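Local structure of aphrodisin (Mesocricetus auratus, 1E5P) at residues G70-Q75 and N80-L85; F31-I36 and I92-K97. The protein acts as an aphrodisiac pheromone of the female hamster that elicits copulatory behaviour in males, and is an odorant-binding member of the lipocalin family. All blocks are in the same frame, centred on the assembly; numbering follows the deposited sequence. Where two conformers were deposited one is given.

Interaction 1: residues G70-Q75 and N80-L85; sequences GTYETQ and NIFQPL. Unlike the reference sequence in segment 70-75: Glu73 (reference Gln).
Thr74 O accepts two hydrogen bonds from Asn80. The backbone Asn80 N is 2.8 Å from Thr74 O. Asn80 ND2 lies 3.2 Å from Thr74 O, above the carbonyl plane, and also donates a hydrogen bond to Phe76 O. Asn80 OD1 accepts one from Asn98 ND2. Thr74 N hydrogen-bonds to Asn80 O. Further along, Tyr72 and Phe82 form a hydrogen-bonded pair. Tyr72 N donates to Phe82 O at 2.8 Å, almost straight (173°), and Phe82 N donates to Tyr72 O. Glu73 and Ile81 make the non-hydrogen-bonded pair between.

The Phe82 ring packs against strand 72-75. With chi1 at 66°, CG sits between the backbone N and the carbonyl carbon, which brings the ring under Tyr72 CB. Tyr72 CB stands over one ring face, 3.4 Å from Phe82 CZ. The ring planes are only 15° apart, but the rings are displaced, with little of one over the other. Thr74 CG2 meets the ring edge, 3.8 Å from Phe82 CE1. Replacing Phe82 with an alanine would remove the ring and is likely to open a gap beneath Tyr72 CB and beside Thr74 CG2.

Ile81 points to the opposite face from Phe82, and Ile81 CG2 lies 3.7 Å from Thr71 CB.

The pair is an antiparallel beta hairpin of the lipocalin barrel. Strand 56-66 flanks strand 72-75, and strand 91-99 flanks strand 79-87. Tyr72 and Phe82 both reach Met45 on strand 44-53.

Interaction 2: residues F31-I36 and I92-K97; sequences FYFRHI and IFFTNK
Phe33 brings its ring end up to that of Phe94 across the barrel, but the overlap is slight. The planes are near parallel, 25° apart, and slid past each other, with ring centres 5.8 Å apart. The touching atoms are Phe33 CZ and Phe94 CE2, at 3.7 Å. The two side chains come from opposite directions.

Ile36 adds a second point of contact. Its CD1 methyl reaches the edge of the Phe94 ring, 4.0 Å from Phe94 CZ. The same Ile36 CD1 meets Ile92 CD1 tip to tip, also at 4.0 Å. Ile36 CG1 lies anti to the carbonyl carbon (chi1 -66°) and the chain runs on extended, which carries CD1 far enough to meet both partners.

The Phe94 ring is also packed by its own segment. Ile92 CG2 stands over one face of Phe94, toward its rim, and probably limits how far that ring can tilt.

The contact is wholly apolar and small, burying 117 Å². The backbones stay well apart: the axes of segments 32-36 and 92-97 come no nearer than 12.8 Å, at 95° to each other. Opposite walls of a beta barrel are thus joined through side chains alone. Phe33, Ile36, Ile92 and Phe94 are all buried near the centre of the chain, in the interior where lipocalins generally hold their ligands. Around them, Phe33 also packs on Ile47 of strand 44-53 and Val110 of strand 105-113. Ile36 lies on Met45, and Ile92 on Leu6.

Interaction 1 joins chain neighbours in a hairpin, while interaction 2 joins strands far apart in sequence. The first holds the barrel wall mainly by backbone hydrogen bonds, with an asparagine side chain adding one, and is partly buried with exposed residues on its outer face. The second lies inside, where apolar tips bridge the barrel. Strand 79-87 of interaction 1 and strand 91-99 of interaction 2 are adjacent in the same sheet. Probable hydrogen bonds, Ile81 O to Lys97 N and Leu85 N to Phe93 O, tie them together. Along the chain, the hairpin falls within the loop closed by interaction 2. Met45 is a neighbour of both contacts.

Interaction 1: residues G70-Q75 and N80-L85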
loop_
_atom_site.group_PDB
_atom_site.type_symbol
_atom_site.label_atom_id
_atom_site.label_comp_id
_atom_site.label_asym_id
_atom_site.label_seq_id
_atom_site.Cartn_x
_atom_site.Cartn_y
_atom_site.Cartn_z
ATOM N N GLY A 70 -8.089 -11.200 10.981
ATOM C CA GLY A 70 -8.193 -11.002 9.555
ATOM C C GLY A 70 -7.298 -9.909 8.987
ATOM O O GLY A 70 -7.448 -9.510 7.810
ATOM N N THR A 71 -6.405 -9.411 9.821
ATOM C CA THR A 71 -5.430 -8.422 9.345
ATOM C C THR A 71 -4.081 -9.120 9.137
ATOM O O THR A 71 -3.820 -10.202 9.668
ATOM C CB THR A 71 -5.218 -7.271 10.325
ATOM O OG1 THR A 71 -4.583 -7.740 11.544
ATOM C CG2 THR A 71 -6.513 -6.567 10.684
ATOM N N TYR A 72 -3.220 -8.455 8.374
ATOM C CA TYR A 72 -1.861 -8.891 8.156
ATOM C C TYR A 72 -0.912 -7.937 8.924
ATOM O O TYR A 72 -1.193 -6.734 8.971
ATOM C CB TYR A 72 -1.455 -8.806 6.694
ATOM C CG TYR A 72 -2.120 -9.830 5.793
ATOM C CD1 TYR A 72 -3.349 -9.548 5.234
ATOM C CD2 TYR A 72 -1.502 -11.051 5.552
ATOM C CE1 TYR A 72 -3.986 -10.490 4.418
ATOM C CE2 TYR A 72 -2.130 -11.980 4.730
ATOM C CZ TYR A 72 -3.353 -11.698 4.184
ATOM O OH TYR A 72 -3.945 -12.629 3.357
ATOM N N GLU A 73 0.106 -8.484 9.531
ATOM C CA GLU A 73 1.131 -7.707 10.200
ATOM C C GLU A 73 2.471 -7.919 9.505
ATOM O O GLU A 73 2.825 -9.020 9.099
ATOM C CB GLU A 73 1.239 -8.064 11.686
ATOM C CG GLU A 73 -0.036 -7.709 12.429
ATOM C CD GLU A 73 0.028 -7.869 13.931
ATOM O OE1 GLU A 73 1.096 -8.283 14.460
ATOM O OE2 GLU A 73 -1.017 -7.570 14.547
ATOM N N THR A 74 3.216 -6.833 9.330
ATOM C CA THR A 74 4.537 -6.849 8.740
ATOM C C THR A 74 5.408 -5.746 9.365
ATOM O O THR A 74 4.905 -4.690 9.740
ATOM C CB THR A 74 4.556 -6.743 7.206
ATOM O OG1 THR A 74 5.882 -7.142 6.743
ATOM C CG2 THR A 74 4.295 -5.324 6.745
ATOM N N GLN A 75 6.694 -6.048 9.509
ATOM C CA GLN A 75 7.635 -5.071 10.044
ATOM C C GLN A 75 8.322 -4.382 8.870
ATOM O O GLN A 75 8.959 -5.032 8.038
ATOM C CB GLN A 75 8.682 -5.746 10.959
ATOM C CG GLN A 75 8.048 -6.143 12.289
ATOM C CD GLN A 75 9.039 -6.344 13.413
ATOM O OE1 GLN A 75 9.679 -5.400 13.866
ATOM N NE2 GLN A 75 9.133 -7.593 13.865
ATOM N N ASN A 80 3.362 -2.564 10.842
ATOM C CA ASN A 80 2.236 -2.307 9.954
ATOM C C ASN A 80 1.106 -3.306 10.178
ATOM O O ASN A 80 1.426 -4.497 10.400
ATOM C CB ASN A 80 2.672 -2.434 8.475
ATOM C CG ASN A 80 3.773 -1.402 8.201
ATOM O OD1 ASN A 80 3.431 -0.236 8.034
ATOM N ND2 ASN A 80 5.014 -1.884 8.223
ATOM N N ILE A 81 -0.123 -2.819 10.145
ATOM C CA ILE A 81 -1.307 -3.705 10.298
ATOM C C ILE A 81 -2.164 -3.373 9.079
ATOM O O ILE A 81 -2.653 -2.238 8.957
ATOM C CB ILE A 81 -2.081 -3.452 11.603
ATOM C CG1 ILE A 81 -1.206 -3.721 12.825
ATOM C CG2 ILE A 81 -3.374 -4.287 11.607
ATOM C CD1 ILE A 81 -1.816 -3.325 14.158
ATOM N N PHE A 82 -2.302 -4.324 8.141
ATOM C CA PHE A 82 -3.017 -3.985 6.923
ATOM C C PHE A 82 -4.013 -5.053 6.494
ATOM O O PHE A 82 -3.979 -6.194 6.961
ATOM C CB PHE A 82 -2.012 -3.710 5.790
ATOM C CG PHE A 82 -1.192 -4.882 5.317
ATOM C CD1 PHE A 82 0.023 -5.178 5.910
ATOM C CD2 PHE A 82 -1.622 -5.683 4.267
ATOM C CE1 PHE A 82 0.806 -6.244 5.504
ATOM C CE2 PHE A 82 -0.838 -6.754 3.855
ATOM C CZ PHE A 82 0.373 -7.033 4.454
ATOM N N GLN A 83 -4.921 -4.625 5.617
ATOM C CA GLN A 83 -5.861 -5.636 5.066
ATOM C C GLN A 83 -6.536 -5.052 3.850
ATOM O O GLN A 83 -6.646 -3.842 3.716
ATOM C CB GLN A 83 -6.850 -6.048 6.144
ATOM C CG GLN A 83 -7.780 -4.957 6.644
ATOM C CD GLN A 83 -8.819 -5.525 7.604
ATOM O OE1 GLN A 83 -9.509 -6.498 7.306
ATOM N NE2 GLN A 83 -8.920 -4.910 8.769
ATOM N N PRO A 84 -6.976 -5.911 2.933
ATOM C CA PRO A 84 -7.698 -5.453 1.777
ATOM C C PRO A 84 -9.044 -4.870 2.211
ATOM O O PRO A 84 -9.702 -5.462 3.093
ATOM C CB PRO A 84 -7.960 -6.739 0.980
ATOM C CG PRO A 84 -6.925 -7.709 1.458
ATOM C CD PRO A 84 -6.705 -7.378 2.913
ATOM N N LEU A 85 -9.440 -3.754 1.651
ATOM C CA LEU A 85 -10.769 -3.184 1.878
ATOM C C LEU A 85 -11.702 -3.647 0.744
ATOM O O LEU A 85 -12.909 -3.817 0.965
ATOM C CB LEU A 85 -10.738 -1.661 1.782
ATOM C CG LEU A 85 -10.083 -0.881 2.926
ATOM C CD1 LEU A 85 -9.799 0.560 2.508
ATOM C CD2 LEU A 85 -10.952 -0.903 4.168
#

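Interaction 2: residues F31-I36 and I92-K97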
loop_
_atom_site.group_PDB
_atom_site.type_symbol
_atom_site.label_atom_id
_atom_site.label_comp_id
_atom_site.label_asym_id
_atom_site.label_seq_id
_atom_site.Cartn_x
_atom_site.Cartn_y
_atom_site.Cartn_z
ATOM N N PHE A 31 5.831 3.704 -1.265
ATOM C CA PHE A 31 6.415 2.486 -1.852
ATOM C C PHE A 31 5.700 2.127 -3.138
ATOM O O PHE A 31 4.529 2.457 -3.370
ATOM C CB PHE A 31 6.415 1.379 -0.814
ATOM C CG PHE A 31 4.997 0.869 -0.650
ATOM C CD1 PHE A 31 4.050 1.524 0.103
ATOM C CD2 PHE A 31 4.662 -0.300 -1.310
ATOM C CE1 PHE A 31 2.757 1.003 0.181
ATOM C CE2 PHE A 31 3.389 -0.826 -1.223
ATOM C CZ PHE A 31 2.433 -0.162 -0.469
ATOM N N TYR A 32 6.508 1.480 -3.971
ATOM C CA TYR A 32 6.099 1.127 -5.314
ATOM C C TYR A 32 6.012 -0.403 -5.435
ATOM O O TYR A 32 7.033 -1.083 -5.538
ATOM C CB TYR A 32 7.100 1.703 -6.315
ATOM C CG TYR A 32 7.348 3.208 -6.157
ATOM C CD1 TYR A 32 8.315 3.721 -5.323
ATOM C CD2 TYR A 32 6.521 4.079 -6.858
ATOM C CE1 TYR A 32 8.488 5.103 -5.212
ATOM C CE2 TYR A 32 6.693 5.455 -6.768
ATOM C CZ TYR A 32 7.666 5.945 -5.932
ATOM O OH TYR A 32 7.848 7.315 -5.808
ATOM N N PHE A 33 4.763 -0.903 -5.392
ATOM C CA PHE A 33 4.608 -2.356 -5.515
ATOM C C PHE A 33 5.234 -2.913 -6.793
ATOM O O PHE A 33 5.316 -2.244 -7.819
ATOM C CB PHE A 33 3.112 -2.731 -5.611
ATOM C CG PHE A 33 2.345 -2.964 -4.365
ATOM C CD1 PHE A 33 2.535 -4.099 -3.588
ATOM C CD2 PHE A 33 1.351 -2.073 -3.982
ATOM C CE1 PHE A 33 1.786 -4.315 -2.452
ATOM C CE2 PHE A 33 0.593 -2.283 -2.839
ATOM C CZ PHE A 33 0.827 -3.401 -2.078
ATOM N N ARG A 34 5.625 -4.194 -6.707
ATOM C CA ARG A 34 6.009 -4.960 -7.883
ATOM C C ARG A 34 5.272 -6.310 -7.899
ATOM O O ARG A 34 4.872 -6.730 -8.996
ATOM C CB ARG A 34 7.518 -5.227 -7.964
ATOM C CG ARG A 34 8.335 -3.944 -8.248
ATOM C CD ARG A 34 8.133 -3.510 -9.685
ATOM N NE ARG A 34 8.904 -2.332 -10.132
ATOM C CZ ARG A 34 8.415 -1.096 -10.004
ATOM N NH1 ARG A 34 7.228 -0.876 -9.458
ATOM N NH2 ARG A 34 9.118 -0.059 -10.467
ATOM N N HIS A 35 5.049 -6.943 -6.748
ATOM C CA HIS A 35 4.428 -8.290 -6.834
ATOM C C HIS A 35 3.958 -8.717 -5.464
ATOM O O HIS A 35 4.475 -8.222 -4.457
ATOM C CB HIS A 35 5.549 -9.277 -7.259
ATOM C CG HIS A 35 5.014 -10.484 -7.989
ATOM N ND1 HIS A 35 4.840 -10.477 -9.356
ATOM C CD2 HIS A 35 4.602 -11.687 -7.563
ATOM C CE1 HIS A 35 4.352 -11.645 -9.751
ATOM N NE2 HIS A 35 4.187 -12.401 -8.678
ATOM N N ILE A 36 2.953 -9.602 -5.425
ATOM C CA ILE A 36 2.493 -10.182 -4.180
ATOM C C ILE A 36 2.453 -11.712 -4.432
ATOM O O ILE A 36 1.948 -12.099 -5.476
ATOM C CB ILE A 36 1.081 -9.717 -3.795
ATOM C CG1 ILE A 36 1.106 -8.209 -3.480
ATOM C CG2 ILE A 36 0.562 -10.502 -2.593
ATOM C CD1 ILE A 36 -0.274 -7.638 -3.183
ATOM N N ILE A 92 -6.536 -3.489 -6.047
ATOM C CA ILE A 92 -6.697 -3.864 -4.652
ATOM C C ILE A 92 -6.682 -2.553 -3.829
ATOM O O ILE A 92 -5.745 -1.766 -4.008
ATOM C CB ILE A 92 -5.577 -4.752 -4.071
ATOM C CG1 ILE A 92 -5.254 -5.958 -4.937
ATOM C CG2 ILE A 92 -5.943 -5.184 -2.644
ATOM C CD1 ILE A 92 -3.885 -6.566 -4.585
ATOM N N PHE A 93 -7.712 -2.325 -3.041
ATOM C CA PHE A 93 -7.708 -1.153 -2.135
ATOM C C PHE A 93 -7.351 -1.687 -0.749
ATOM O O PHE A 93 -8.093 -2.552 -0.228
ATOM C CB PHE A 93 -9.123 -0.534 -2.065
ATOM C CG PHE A 93 -9.556 0.086 -3.368
ATOM C CD1 PHE A 93 -9.934 -0.713 -4.434
ATOM C CD2 PHE A 93 -9.608 1.467 -3.497
ATOM C CE1 PHE A 93 -10.343 -0.144 -5.637
ATOM C CE2 PHE A 93 -10.008 2.029 -4.697
ATOM C CZ PHE A 93 -10.373 1.229 -5.753
ATOM N N PHE A 94 -6.228 -1.285 -0.177
ATOM C CA PHE A 94 -5.823 -1.745 1.140
ATOM C C PHE A 94 -5.900 -0.600 2.182
ATOM O O PHE A 94 -5.718 0.560 1.804
ATOM C CB PHE A 94 -4.294 -2.042 1.153
ATOM C CG PHE A 94 -3.793 -3.225 0.405
ATOM C CD1 PHE A 94 -3.846 -4.492 1.005
ATOM C CD2 PHE A 94 -3.225 -3.109 -0.850
ATOM C CE1 PHE A 94 -3.357 -5.602 0.326
ATOM C CE2 PHE A 94 -2.733 -4.211 -1.526
ATOM C CZ PHE A 94 -2.790 -5.459 -0.926
ATOM N N THR A 95 -6.139 -0.969 3.422
ATOM C CA THR A 95 -6.005 -0.009 4.527
ATOM C C THR A 95 -4.733 -0.437 5.267
ATOM O O THR A 95 -4.441 -1.658 5.326
ATOM C CB THR A 95 -7.222 0.015 5.442
ATOM O OG1 THR A 95 -6.968 0.877 6.557
ATOM C CG2 THR A 95 -7.557 -1.363 5.997
ATOM N N ASN A 96 -3.913 0.492 5.727
ATOM C CA ASN A 96 -2.718 0.118 6.506
ATOM C C ASN A 96 -2.570 1.133 7.656
ATOM O O ASN A 96 -2.894 2.315 7.457
ATOM C CB ASN A 96 -1.426 0.164 5.716
ATOM C CG ASN A 96 -0.180 -0.168 6.514
ATOM O OD1 ASN A 96 0.843 0.545 6.506
ATOM N ND2 ASN A 96 -0.194 -1.283 7.216
ATOM N N LYS A 97 -2.232 0.628 8.785
ATOM C CA LYS A 97 -1.879 1.449 9.946
ATOM C C LYS A 97 -0.421 1.197 10.323
ATOM O O LYS A 97 -0.018 0.053 10.577
ATOM C CB LYS A 97 -2.778 1.089 11.133
ATOM C CG LYS A 97 -4.232 1.546 10.957
ATOM C CD LYS A 97 -5.128 1.060 12.096
ATOM C CE LYS A 97 -6.613 1.351 11.892
#